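Local atomic coordinates of putative outer membrane lipoprotein (Salmonella typhimurium LT2, PDB entry 2RD1), a protein that is of unknown function but, as a small lipoprotein of an SH3-clan family, is probably tethered to the bacterial membrane through a lipid. Residues N4-T9 / T14-G19; T30-Q35 / R40-N45; Q18-L23 / A48-A53. All coordinates share one frame; numbering follows the deposited sequence.

Interaction 1 of 3, residues N4-T9 / T14-G19; sequences NYVMTT and TIVTQG
Tyr5 pairs with Thr17 and Met7 with Ile15 as the hydrogen-bonded pairs of an antiparallel beta hairpin, built from strands 4-9 and 14-18 of a small all-beta domain whose family belongs to the SH3 clan. The strand axes come within 4.6 Å and their directions differ by 151°. Met7, deposited as selenomethionine, and Ile15 exchange two nearly straight backbone bonds, from Met7 N to Ile15 O (2.8 Å) and back from Ile15 N to Met7 O. At the other pair the bonds are unequal: Thr17 N reaches Tyr5 O at 2.7 Å, whereas Tyr5 N lies 3.3 Å from Thr17 O and approaches from above the carbonyl plane. The face bearing Asn4, Val6, Thr8, Thr14 and Val16 carries a few apolar contacts, Val6 CG1 lying 3.8 Å from Thr14 CG2. Tyr5, Met7, Ile15 and Thr17 occupy the other face, where the selenomethionine runs on to Val47 and Leu50 of strand 47-52, and Ile15 and Thr17 touch Tyr32. Near the hairpin's open end Thr17 OG1 sits between the backbone N and the carbonyl carbon (chi1 70°), from where it donates to Gly19 O and lies against Tyr5 CB. The hydroxyl thus ties Thr17 to the backbone of the link that follows. Thr17 O is gripped twice: Asn4 ND2, folded back across the strand gap, donates to it at 2.8 Å with a bent N-H...O angle of 135°, from the face of the carbonyl plane opposite to that used by Tyr5 N.

Interaction 2 of 3, residues T30-Q35 / R40-N45; sequences TSYTDQ and REINSN
Thr30 pairs with Ile42 and Tyr32 with Arg40 through two backbone hydrogen bonds each, making an antiparallel hairpin of strands 29-33 and 39-43; the axes of segments 30-33 and 40-43 approach to 4.4 Å. Between them Ser31 and Glu41 form the non-hydrogen-bonded pair, with their CA atoms only 3.9 Å apart. The Tyr32 side chain does most of the apolar work. Its CG lies between the backbone N and the carbonyl carbon (chi1 65°), which lays the ring across the neighbouring strand, over Arg40. Arg40 CB sits over one ring face, 3.8 Å from the centroid and displaced toward the rim, in a CH-pi contact, and Arg40 CG follows close to CZ and OH. Ile42 CG2 adds an oblique contact to Tyr32 CE1 at 4.2 Å. The arginine bends at chi2 (-78°), where CB and CG lie against the ring, then runs extended to Asp34. The salt bridge uses one carboxylate oxygen, OD2: Arg40 NE meets it at 2.7 Å, nearly along its C-O bond, while NH2 makes only a weak bond of 3.1 Å. With OD2 alone engaged and carboxylate and guanidinium planes 57° apart, this is not a flat two-oxygen pairing. Asp34 OD1 instead accepts from Glu36 N in the connecting turn, so the carboxylate links that turn to the returning strand. In its three-stranded sheet, strand 29-33 is the middle strand, bonded on its other edge to strand 22-24 through Ser31 and Gln22; Tyr32 also touches Pro21 and Thr17, and Ile42 reaches Thr9 of strand 4-9.

Interaction 3 of 3, residues Q18-L23 / A48-A53; sequences QGKPQL and AQLIKA
Pro21 meets Leu50 in a small beta domain whose family belongs to the SH3 clan, consistent with an SH3-like fold, where the link between strands 14-18 and 22-24 faces Leu50 of strand 47-52. The branched end of Leu50 points at the proline ring. Leu50 CD2 presses on Pro21 CD at 3.5 Å and stands 4.0 Å from Pro21 CG, while Leu50 CD1 lies 4.0 Å from that same CG; both methyls come to the same side of the proline ring, CD2 toward CD and CD1 toward CG and CB. Lys20 brushes the edge of the patch, its CG 4.4 Å from Leu50 CD2. The backbones stay well apart, the CA atoms of Pro21 and Leu50 being 8.0 Å from each other. Each segment has its own local feature: Gln22 NE2 turns back to Lys20 O at 2.9 Å, an almost straight bond (170°) that spans the proline, and Ala48 with Gln49 forms a classic beta bulge opposite Thr8. Met7 of strand 4-9 touches both Pro21 and Leu50, and Thr30 also borders the proline. The contact is apolar and small, without directional bonds, and implies no backbone register between the segments.

Overall arrangement
Interactions 1 and 2 are hairpins held by backbone bonds, one in each three-stranded sheet; interaction 3 has no such bonds and packs the connection that leads into the second sheet against strand 47-52 of the first. Interaction 1 shares Gln18 and Gly19 with interaction 3, and its strand 4-9 is the neighbour of strand 47-52 in one sheet. Interaction 2 is nested in the loop closed by interaction 3 and joins it through Ser31 and Gln22. It is the surface contact, carrying a salt bridge and a CH-pi contact, whereas the other two are partly buried. Thr17 and Tyr32 touch between interactions 1 and 2, whose centres lie about 9 Å apart.

Interaction 1 of 3, residues N4-T9 / T14-G19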
ATOM      1  N   ASN A   4      -1.849   1.606  -9.542  1.00 32.58           N
ATOM      2  CA  ASN A   4      -1.456   0.515  -8.659  1.00 29.26           C
ATOM      3  C   ASN A   4      -0.209   0.861  -7.876  1.00 27.58           C
ATOM      4  O   ASN A   4       0.726   1.468  -8.394  1.00 28.23           O
ATOM      5  CB  ASN A   4      -1.193  -0.761  -9.457  1.00 29.26           C
ATOM      6  CG  ASN A   4      -2.459  -1.550  -9.745  1.00 29.28           C
ATOM      7  OD1 ASN A   4      -2.499  -2.352 -10.677  1.00 27.87           O
ATOM      8  ND2 ASN A   4      -3.490  -1.339  -8.939  1.00 30.75           N
ATOM      9  N   TYR A   5      -0.213   0.477  -6.610  1.00 25.88           N
ATOM     10  CA  TYR A   5       0.918   0.696  -5.737  1.00 23.80           C
ATOM     11  C   TYR A   5       1.175  -0.651  -5.111  1.00 24.08           C
ATOM     12  O   TYR A   5       0.251  -1.458  -4.965  1.00 22.32           O
ATOM     13  CB  TYR A   5       0.595   1.696  -4.629  1.00 26.54           C
ATOM     14  CG  TYR A   5       0.868   3.142  -4.984  1.00 26.48           C
ATOM     15  CD1 TYR A   5       0.075   3.820  -5.900  1.00 27.71           C
ATOM     16  CD2 TYR A   5       1.919   3.831  -4.390  1.00 27.15           C
ATOM     17  CE1 TYR A   5       0.322   5.161  -6.218  1.00 27.57           C
ATOM     18  CE2 TYR A   5       2.176   5.165  -4.696  1.00 29.69           C
ATOM     19  CZ  TYR A   5       1.373   5.825  -5.612  1.00 30.85           C
ATOM     20  OH  TYR A   5       1.630   7.146  -5.905  1.00 34.89           O
ATOM     21  N   VAL A   6       2.434  -0.905  -4.776  1.00 22.99           N
ATOM     22  CA  VAL A   6       2.808  -2.149  -4.139  1.00 21.07           C
ATOM     23  C   VAL A   6       3.323  -1.799  -2.759  1.00 21.83           C
ATOM     24  O   VAL A   6       4.266  -1.018  -2.599  1.00 19.51           O
ATOM     25  CB  VAL A   6       3.898  -2.891  -4.919  1.00 20.55           C
ATOM     26  CG1 VAL A   6       4.362  -4.110  -4.128  1.00 17.44           C
ATOM     27  CG2 VAL A   6       3.361  -3.301  -6.272  1.00 18.96           C
HETATM   28  N   MSE A   7       2.671  -2.386  -1.768  1.00 23.56           N
HETATM   29  CA  MSE A   7       2.986  -2.179  -0.371  1.00 25.71           C
HETATM   30  C   MSE A   7       3.742  -3.377   0.177  1.00 24.49           C
HETATM   31  O   MSE A   7       3.339  -4.518  -0.029  1.00 24.81           O
HETATM   32  CB  MSE A   7       1.683  -2.002   0.408  1.00 40.01           C
HETATM   33  CG  MSE A   7       1.839  -1.866   1.909  1.00 48.09           C
HETATM   34 SE   MSE A   7       0.103  -1.829   2.785  1.00 63.29          SE
HETATM   35  CE  MSE A   7      -0.321   0.032   2.521  1.00 54.96           C
ATOM     36  N   THR A   8       4.841  -3.112   0.867  1.00 22.94           N
ATOM     37  CA  THR A   8       5.623  -4.171   1.480  1.00 22.86           C
ATOM     38  C   THR A   8       5.500  -3.992   2.986  1.00 23.13           C
ATOM     39  O   THR A   8       5.753  -2.909   3.512  1.00 23.01           O
ATOM     40  CB  THR A   8       7.094  -4.090   1.074  1.00 27.19           C
ATOM     41  OG1 THR A   8       7.191  -4.230  -0.348  1.00 30.34           O
ATOM     42  CG2 THR A   8       7.891  -5.217   1.732  1.00 28.42           C
ATOM     43  N   THR A   9       5.099  -5.049   3.685  1.00 22.20           N
ATOM     44  CA  THR A   9       4.934  -4.938   5.126  1.00 23.71           C
ATOM     45  C   THR A   9       6.165  -5.364   5.912  1.00 24.29           C
ATOM     46  O   THR A   9       7.057  -6.043   5.400  1.00 24.94           O
ATOM     47  CB  THR A   9       3.691  -5.744   5.619  1.00 25.40           C
ATOM     48  OG1 THR A   9       3.929  -7.150   5.478  1.00 21.02           O
ATOM     49  CG2 THR A   9       2.440  -5.352   4.797  1.00 23.54           C
ATOM     50  N   THR A  14       3.653  -8.908   0.468  1.00 26.36           N
ATOM     51  CA  THR A  14       3.602  -8.031  -0.687  1.00 24.35           C
ATOM     52  C   THR A  14       2.134  -7.887  -1.042  1.00 22.21           C
ATOM     53  O   THR A  14       1.469  -8.872  -1.331  1.00 20.28           O
ATOM     54  CB  THR A  14       4.350  -8.623  -1.886  1.00 30.05           C
ATOM     55  OG1 THR A  14       5.741  -8.741  -1.570  1.00 33.23           O
ATOM     56  CG2 THR A  14       4.184  -7.732  -3.093  1.00 27.50           C
ATOM     57  N   ILE A  15       1.631  -6.659  -1.019  1.00 23.23           N
ATOM     58  CA  ILE A  15       0.224  -6.406  -1.314  1.00 21.29           C
ATOM     59  C   ILE A  15       0.056  -5.306  -2.350  1.00 22.92           C
ATOM     60  O   ILE A  15       0.628  -4.232  -2.214  1.00 21.88           O
ATOM     61  CB  ILE A  15      -0.519  -6.007  -0.023  1.00 23.78           C
ATOM     62  CG1 ILE A  15      -0.485  -7.179   0.956  1.00 24.12           C
ATOM     63  CG2 ILE A  15      -1.955  -5.599  -0.323  1.00 22.23           C
ATOM     64  CD1 ILE A  15      -0.150  -6.771   2.361  1.00 23.84           C
ATOM     65  N   VAL A  16      -0.729  -5.586  -3.387  1.00 24.91           N
ATOM     66  CA  VAL A  16      -0.983  -4.619  -4.452  1.00 24.65           C
ATOM     67  C   VAL A  16      -2.229  -3.808  -4.094  1.00 26.32           C
ATOM     68  O   VAL A  16      -3.214  -4.363  -3.627  1.00 26.96           O
ATOM     69  CB  VAL A  16      -1.226  -5.331  -5.806  1.00 19.70           C
ATOM     70  CG1 VAL A  16      -1.516  -4.316  -6.888  1.00 14.89           C
ATOM     71  CG2 VAL A  16      -0.022  -6.187  -6.168  1.00 17.21           C
ATOM     72  N   THR A  17      -2.194  -2.498  -4.308  1.00 21.01           N
ATOM     73  CA  THR A  17      -3.353  -1.682  -3.988  1.00 22.99           C
ATOM     74  C   THR A  17      -3.865  -0.923  -5.207  1.00 23.67           C
ATOM     75  O   THR A  17      -3.179  -0.809  -6.220  1.00 22.81           O
ATOM     76  CB  THR A  17      -3.034  -0.642  -2.880  1.00 34.24           C
ATOM     77  OG1 THR A  17      -2.147   0.354  -3.404  1.00 33.73           O
ATOM     78  CG2 THR A  17      -2.386  -1.317  -1.663  1.00 32.46           C
ATOM     79  N   GLN A  18      -5.086  -0.416  -5.095  1.00 31.67           N
ATOM     80  CA  GLN A  18      -5.703   0.363  -6.160  1.00 32.81           C
ATOM     81  C   GLN A  18      -5.611   1.786  -5.642  1.00 33.68           C
ATOM     82  O   GLN A  18      -6.226   2.127  -4.625  1.00 34.31           O
ATOM     83  CB  GLN A  18      -7.171  -0.041  -6.342  1.00 42.48           C
ATOM     84  CG  GLN A  18      -7.403  -1.532  -6.594  1.00 43.77           C
ATOM     85  CD  GLN A  18      -8.869  -1.866  -6.876  1.00 46.67           C
ATOM     86  OE1 GLN A  18      -9.767  -1.461  -6.137  1.00 48.53           O
ATOM     87  NE2 GLN A  18      -9.111  -2.617  -7.944  1.00 47.18           N
ATOM     88  N   GLY A  19      -4.817   2.609  -6.318  1.00 31.47           N
ATOM     89  CA  GLY A  19      -4.641   3.981  -5.876  1.00 32.83           C
ATOM     90  C   GLY A  19      -3.606   4.048  -4.765  1.00 32.50           C
ATOM     91  O   GLY A  19      -3.268   3.026  -4.171  1.00 30.31           O
TER

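Interaction 2 of 3, residues T30-Q35 / R40-N45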
ATOM      1  N   THR A  30      -2.945   3.475   8.046  1.00 45.00           N
ATOM      2  CA  THR A  30      -2.809   3.724   6.622  1.00 39.53           C
ATOM      3  C   THR A  30      -3.923   2.926   5.977  1.00 36.77           C
ATOM      4  O   THR A  30      -3.947   1.701   6.055  1.00 36.13           O
ATOM      5  CB  THR A  30      -1.451   3.233   6.063  1.00 40.45           C
ATOM      6  OG1 THR A  30      -0.380   3.926   6.714  1.00 40.29           O
ATOM      7  CG2 THR A  30      -1.367   3.498   4.568  1.00 38.61           C
ATOM      8  N   SER A  31      -4.863   3.619   5.355  1.00 35.71           N
ATOM      9  CA  SER A  31      -5.965   2.933   4.714  1.00 33.65           C
ATOM     10  C   SER A  31      -5.657   2.727   3.240  1.00 32.06           C
ATOM     11  O   SER A  31      -5.046   3.587   2.601  1.00 29.70           O
ATOM     12  CB  SER A  31      -7.240   3.751   4.859  1.00 47.35           C
ATOM     13  OG  SER A  31      -7.130   4.963   4.131  1.00 50.44           O
ATOM     14  N   TYR A  32      -6.069   1.577   2.713  1.00 34.91           N
ATOM     15  CA  TYR A  32      -5.866   1.254   1.305  1.00 35.28           C
ATOM     16  C   TYR A  32      -7.033   0.422   0.797  1.00 35.32           C
ATOM     17  O   TYR A  32      -7.867  -0.026   1.580  1.00 35.96           O
ATOM     18  CB  TYR A  32      -4.573   0.461   1.099  1.00 32.45           C
ATOM     19  CG  TYR A  32      -4.574  -0.910   1.737  1.00 29.68           C
ATOM     20  CD1 TYR A  32      -4.337  -1.070   3.101  1.00 31.00           C
ATOM     21  CD2 TYR A  32      -4.814  -2.047   0.978  1.00 27.72           C
ATOM     22  CE1 TYR A  32      -4.335  -2.342   3.693  1.00 30.56           C
ATOM     23  CE2 TYR A  32      -4.818  -3.316   1.555  1.00 29.02           C
ATOM     24  CZ  TYR A  32      -4.575  -3.456   2.910  1.00 30.57           C
ATOM     25  OH  TYR A  32      -4.549  -4.712   3.473  1.00 32.31           O
ATOM     26  N   THR A  33      -7.071   0.213  -0.515  1.00 43.59           N
ATOM     27  CA  THR A  33      -8.114  -0.578  -1.162  1.00 44.83           C
ATOM     28  C   THR A  33      -7.447  -1.755  -1.857  1.00 46.32           C
ATOM     29  O   THR A  33      -6.654  -1.552  -2.778  1.00 48.42           O
ATOM     30  CB  THR A  33      -8.853   0.236  -2.240  1.00 34.51           C
ATOM     31  OG1 THR A  33      -9.301   1.477  -1.690  1.00 33.73           O
ATOM     32  CG2 THR A  33     -10.048  -0.541  -2.756  1.00 34.72           C
ATOM     33  N   ASP A  34      -7.757  -2.977  -1.436  1.00 28.17           N
ATOM     34  CA  ASP A  34      -7.139  -4.136  -2.065  1.00 28.78           C
ATOM     35  C   ASP A  34      -7.622  -4.342  -3.499  1.00 29.43           C
ATOM     36  O   ASP A  34      -8.377  -3.525  -4.029  1.00 28.96           O
ATOM     37  CB  ASP A  34      -7.389  -5.402  -1.235  1.00 51.34           C
ATOM     38  CG  ASP A  34      -8.866  -5.691  -1.018  1.00 51.85           C
ATOM     39  OD1 ASP A  34      -9.646  -5.620  -1.988  1.00 50.63           O
ATOM     40  OD2 ASP A  34      -9.238  -6.011   0.129  1.00 54.34           O
ATOM     41  N   GLN A  35      -7.180  -5.431  -4.123  1.00 36.12           N
ATOM     42  CA  GLN A  35      -7.559  -5.742  -5.497  1.00 37.89           C
ATOM     43  C   GLN A  35      -9.021  -6.140  -5.656  1.00 38.38           C
ATOM     44  O   GLN A  35      -9.499  -6.309  -6.774  1.00 37.59           O
ATOM     45  CB  GLN A  35      -6.674  -6.856  -6.059  1.00 47.41           C
ATOM     46  CG  GLN A  35      -5.283  -6.413  -6.489  1.00 49.47           C
ATOM     47  CD  GLN A  35      -5.312  -5.331  -7.557  1.00 52.16           C
ATOM     48  OE1 GLN A  35      -5.650  -4.177  -7.281  1.00 53.38           O
ATOM     49  NE2 GLN A  35      -4.957  -5.698  -8.783  1.00 52.85           N
ATOM     50  N   ARG A  40      -9.282  -1.476   3.344  1.00 38.31           N
ATOM     51  CA  ARG A  40      -8.644  -1.928   4.572  1.00 37.41           C
ATOM     52  C   ARG A  40      -7.876  -0.790   5.223  1.00 37.10           C
ATOM     53  O   ARG A  40      -7.850   0.334   4.726  1.00 36.99           O
ATOM     54  CB  ARG A  40      -7.658  -3.059   4.280  1.00 50.46           C
ATOM     55  CG  ARG A  40      -8.105  -4.082   3.253  1.00 51.94           C
ATOM     56  CD  ARG A  40      -9.084  -5.088   3.816  1.00 53.36           C
ATOM     57  NE  ARG A  40      -9.312  -6.172   2.866  1.00 54.71           N
ATOM     58  CZ  ARG A  40     -10.182  -7.160   3.046  1.00 55.58           C
ATOM     59  NH1 ARG A  40     -10.921  -7.210   4.150  1.00 55.82           N
ATOM     60  NH2 ARG A  40     -10.314  -8.101   2.119  1.00 55.06           N
ATOM     61  N   GLU A  41      -7.247  -1.104   6.348  1.00 45.05           N
ATOM     62  CA  GLU A  41      -6.441  -0.141   7.077  1.00 45.88           C
ATOM     63  C   GLU A  41      -5.365  -0.961   7.773  1.00 44.60           C
ATOM     64  O   GLU A  41      -5.605  -2.109   8.147  1.00 45.71           O
ATOM     65  CB  GLU A  41      -7.295   0.623   8.099  1.00 87.21           C
ATOM     66  CG  GLU A  41      -6.781   2.031   8.418  1.00 90.49           C
ATOM     67  CD  GLU A  41      -7.762   2.851   9.255  1.00 94.92           C
ATOM     68  OE1 GLU A  41      -8.068   2.429  10.391  1.00 97.04           O
ATOM     69  OE2 GLU A  41      -8.227   3.916   8.779  1.00 95.23           O
ATOM     70  N   ILE A  42      -4.177  -0.386   7.920  1.00 33.23           N
ATOM     71  CA  ILE A  42      -3.069  -1.081   8.565  1.00 32.20           C
ATOM     72  C   ILE A  42      -2.221  -0.090   9.338  1.00 31.09           C
ATOM     73  O   ILE A  42      -2.122   1.076   8.966  1.00 30.45           O
ATOM     74  CB  ILE A  42      -2.172  -1.800   7.524  1.00 37.19           C
ATOM     75  CG1 ILE A  42      -0.998  -2.487   8.223  1.00 36.94           C
ATOM     76  CG2 ILE A  42      -1.640  -0.800   6.500  1.00 35.52           C
ATOM     77  CD1 ILE A  42      -0.094  -3.256   7.277  1.00 37.47           C
ATOM     78  N   ASN A  43      -1.621  -0.551  10.425  1.00 41.83           N
ATOM     79  CA  ASN A  43      -0.767   0.313  11.224  1.00 43.84           C
ATOM     80  C   ASN A  43       0.394   0.815  10.364  1.00 44.11           C
ATOM     81  O   ASN A  43       1.119   0.029   9.750  1.00 42.81           O
ATOM     82  CB  ASN A  43      -0.249  -0.446  12.447  1.00 59.98           C
ATOM     83  CG  ASN A  43       0.870   0.287  13.158  1.00 62.08           C
ATOM     84  OD1 ASN A  43       0.836   1.509  13.302  1.00 63.57           O
ATOM     85  ND2 ASN A  43       1.869  -0.460  13.613  1.00 63.01           N
ATOM     86  N   SER A  44       0.549   2.133  10.317  1.00 51.65           N
ATOM     87  CA  SER A  44       1.596   2.762   9.523  1.00 51.52           C
ATOM     88  C   SER A  44       2.995   2.256   9.843  1.00 51.62           C
ATOM     89  O   SER A  44       3.903   2.396   9.026  1.00 53.31           O
ATOM     90  CB  SER A  44       1.548   4.280   9.709  1.00 46.23           C
ATOM     91  OG  SER A  44       0.268   4.785   9.368  1.00 45.83           O
ATOM     92  N   ASN A  45       3.174   1.673  11.024  1.00 44.88           N
ATOM     93  CA  ASN A  45       4.484   1.155  11.416  1.00 44.01           C
ATOM     94  C   ASN A  45       4.759  -0.186  10.743  1.00 42.22           C
ATOM     95  O   ASN A  45       5.914  -0.589  10.583  1.00 40.87           O
ATOM     96  CB  ASN A  45       4.565   0.989  12.937  1.00 84.33           C
ATOM     97  CG  ASN A  45       4.463   2.311  13.673  1.00 88.15           C
ATOM     98  OD1 ASN A  45       3.398   2.933  13.716  1.00 90.30           O
ATOM     99  ND2 ASN A  45       5.577   2.753  14.252  1.00 89.15           N
TER

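Interaction 3 of 3, residues Q18-L23 / A48-A53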
ATOM      1  N   GLN A  18      -5.086  -0.416  -5.095  1.00 31.67           N
ATOM      2  CA  GLN A  18      -5.703   0.363  -6.160  1.00 32.81           C
ATOM      3  C   GLN A  18      -5.611   1.786  -5.642  1.00 33.68           C
ATOM      4  O   GLN A  18      -6.226   2.127  -4.625  1.00 34.31           O
ATOM      5  CB  GLN A  18      -7.171  -0.041  -6.342  1.00 42.48           C
ATOM      6  CG  GLN A  18      -7.403  -1.532  -6.594  1.00 43.77           C
ATOM      7  CD  GLN A  18      -8.869  -1.866  -6.876  1.00 46.67           C
ATOM      8  OE1 GLN A  18      -9.767  -1.461  -6.137  1.00 48.53           O
ATOM      9  NE2 GLN A  18      -9.111  -2.617  -7.944  1.00 47.18           N
ATOM     10  N   GLY A  19      -4.817   2.609  -6.318  1.00 31.47           N
ATOM     11  CA  GLY A  19      -4.641   3.981  -5.876  1.00 32.83           C
ATOM     12  C   GLY A  19      -3.606   4.048  -4.765  1.00 32.50           C
ATOM     13  O   GLY A  19      -3.268   3.026  -4.171  1.00 30.31           O
ATOM     14  N   LYS A  20      -3.100   5.245  -4.482  1.00 34.73           N
ATOM     15  CA  LYS A  20      -2.096   5.432  -3.437  1.00 34.75           C
ATOM     16  C   LYS A  20      -2.707   5.399  -2.040  1.00 34.42           C
ATOM     17  O   LYS A  20      -3.635   6.147  -1.746  1.00 34.70           O
ATOM     18  CB  LYS A  20      -1.369   6.768  -3.633  1.00 41.96           C
ATOM     19  CG  LYS A  20      -0.345   7.093  -2.540  1.00 44.19           C
ATOM     20  CD  LYS A  20       0.337   8.449  -2.771  1.00 44.85           C
ATOM     21  CE  LYS A  20       1.500   8.642  -1.791  1.00 46.03           C
ATOM     22  NZ  LYS A  20       2.232   9.928  -1.996  1.00 45.88           N
ATOM     23  N   PRO A  21      -2.189   4.531  -1.161  1.00 30.73           N
ATOM     24  CA  PRO A  21      -2.705   4.431   0.206  1.00 32.73           C
ATOM     25  C   PRO A  21      -2.579   5.768   0.928  1.00 35.54           C
ATOM     26  O   PRO A  21      -1.679   6.552   0.633  1.00 36.67           O
ATOM     27  CB  PRO A  21      -1.834   3.337   0.822  1.00 27.78           C
ATOM     28  CG  PRO A  21      -1.548   2.450  -0.357  1.00 26.68           C
ATOM     29  CD  PRO A  21      -1.201   3.469  -1.422  1.00 26.65           C
ATOM     30  N   GLN A  22      -3.482   6.030   1.868  1.00 29.84           N
ATOM     31  CA  GLN A  22      -3.463   7.291   2.598  1.00 33.82           C
ATOM     32  C   GLN A  22      -3.065   7.096   4.051  1.00 36.65           C
ATOM     33  O   GLN A  22      -3.510   6.160   4.712  1.00 35.95           O
ATOM     34  CB  GLN A  22      -4.833   7.964   2.509  1.00 49.83           C
ATOM     35  CG  GLN A  22      -5.263   8.280   1.081  1.00 52.30           C
ATOM     36  CD  GLN A  22      -4.361   9.299   0.411  1.00 53.16           C
ATOM     37  OE1 GLN A  22      -4.292  10.452   0.835  1.00 54.84           O
ATOM     38  NE2 GLN A  22      -3.658   8.877  -0.637  1.00 53.30           N
ATOM     39  N   LEU A  23      -2.229   8.001   4.544  1.00 43.41           N
ATOM     40  CA  LEU A  23      -1.736   7.936   5.911  1.00 48.03           C
ATOM     41  C   LEU A  23      -2.287   9.034   6.823  1.00 50.91           C
ATOM     42  O   LEU A  23      -2.259  10.212   6.476  1.00 50.96           O
ATOM     43  CB  LEU A  23      -0.203   7.986   5.885  1.00 59.75           C
ATOM     44  CG  LEU A  23       0.620   8.335   7.129  1.00 61.14           C
ATOM     45  CD1 LEU A  23       0.227   7.468   8.315  1.00 60.52           C
ATOM     46  CD2 LEU A  23       2.092   8.149   6.795  1.00 61.10           C
ATOM     47  N   ALA A  48       6.610  -1.236   5.308  1.00 29.15           N
ATOM     48  CA  ALA A  48       8.027  -1.082   5.003  1.00 28.43           C
ATOM     49  C   ALA A  48       8.224  -0.135   3.824  1.00 28.13           C
ATOM     50  O   ALA A  48       8.986   0.833   3.919  1.00 27.66           O
ATOM     51  CB  ALA A  48       8.651  -2.441   4.704  1.00 23.57           C
ATOM     52  N   GLN A  49       7.545  -0.422   2.714  1.00 22.17           N
ATOM     53  CA  GLN A  49       7.626   0.427   1.532  1.00 22.25           C
ATOM     54  C   GLN A  49       6.302   0.555   0.786  1.00 19.71           C
ATOM     55  O   GLN A  49       5.458  -0.333   0.817  1.00 20.07           O
ATOM     56  CB  GLN A  49       8.728  -0.069   0.587  1.00 33.43           C
ATOM     57  CG  GLN A  49      10.085   0.545   0.911  1.00 37.40           C
ATOM     58  CD  GLN A  49      11.226   0.003   0.068  1.00 41.84           C
ATOM     59  OE1 GLN A  49      11.537  -1.192   0.110  1.00 45.46           O
ATOM     60  NE2 GLN A  49      11.867   0.883  -0.695  1.00 39.45           N
ATOM     61  N   LEU A  50       6.119   1.691   0.133  1.00 21.18           N
ATOM     62  CA  LEU A  50       4.907   1.963  -0.628  1.00 21.11           C
ATOM     63  C   LEU A  50       5.386   2.471  -1.978  1.00 19.25           C
ATOM     64  O   LEU A  50       5.729   3.638  -2.121  1.00 19.43           O
ATOM     65  CB  LEU A  50       4.090   3.044   0.063  1.00 32.96           C
ATOM     66  CG  LEU A  50       2.579   2.903   0.005  1.00 36.18           C
ATOM     67  CD1 LEU A  50       2.115   2.125   1.226  1.00 37.21           C
ATOM     68  CD2 LEU A  50       1.937   4.284  -0.007  1.00 38.53           C
ATOM     69  N   ILE A  51       5.379   1.600  -2.974  1.00 20.12           N
ATOM     70  CA  ILE A  51       5.897   1.971  -4.281  1.00 20.36           C
ATOM     71  C   ILE A  51       4.891   1.961  -5.423  1.00 21.49           C
ATOM     72  O   ILE A  51       4.164   0.984  -5.608  1.00 20.11           O
ATOM     73  CB  ILE A  51       7.080   1.051  -4.620  1.00 19.15           C
ATOM     74  CG1 ILE A  51       8.165   1.234  -3.543  1.00 20.01           C
ATOM     75  CG2 ILE A  51       7.609   1.338  -6.028  1.00 13.84           C
ATOM     76  CD1 ILE A  51       9.321   0.243  -3.628  1.00 23.10           C
ATOM     77  N   LYS A  52       4.861   3.057  -6.180  1.00 17.24           N
ATOM     78  CA  LYS A  52       3.961   3.174  -7.316  1.00 19.76           C
ATOM     79  C   LYS A  52       4.438   2.181  -8.370  1.00 19.77           C
ATOM     80  O   LYS A  52       5.599   2.204  -8.772  1.00 18.37           O
ATOM     81  CB  LYS A  52       3.987   4.596  -7.898  1.00 29.65           C
ATOM     82  CG  LYS A  52       2.876   4.819  -8.922  1.00 35.79           C
ATOM     83  CD  LYS A  52       2.981   6.147  -9.666  1.00 41.52           C
ATOM     84  CE  LYS A  52       2.667   7.349  -8.781  1.00 46.22           C
ATOM     85  NZ  LYS A  52       2.711   8.629  -9.566  1.00 48.11           N
ATOM     86  N   ALA A  53       3.545   1.309  -8.818  1.00 24.56           N
ATOM     87  CA  ALA A  53       3.914   0.306  -9.806  1.00 26.38           C
ATOM     88  C   ALA A  53       4.176   0.889 -11.186  1.00 26.52           C
ATOM     89  O   ALA A  53       3.559   1.875 -11.584  1.00 26.43           O
ATOM     90  CB  ALA A  53       2.822  -0.769  -9.898  1.00 22.06           C
TER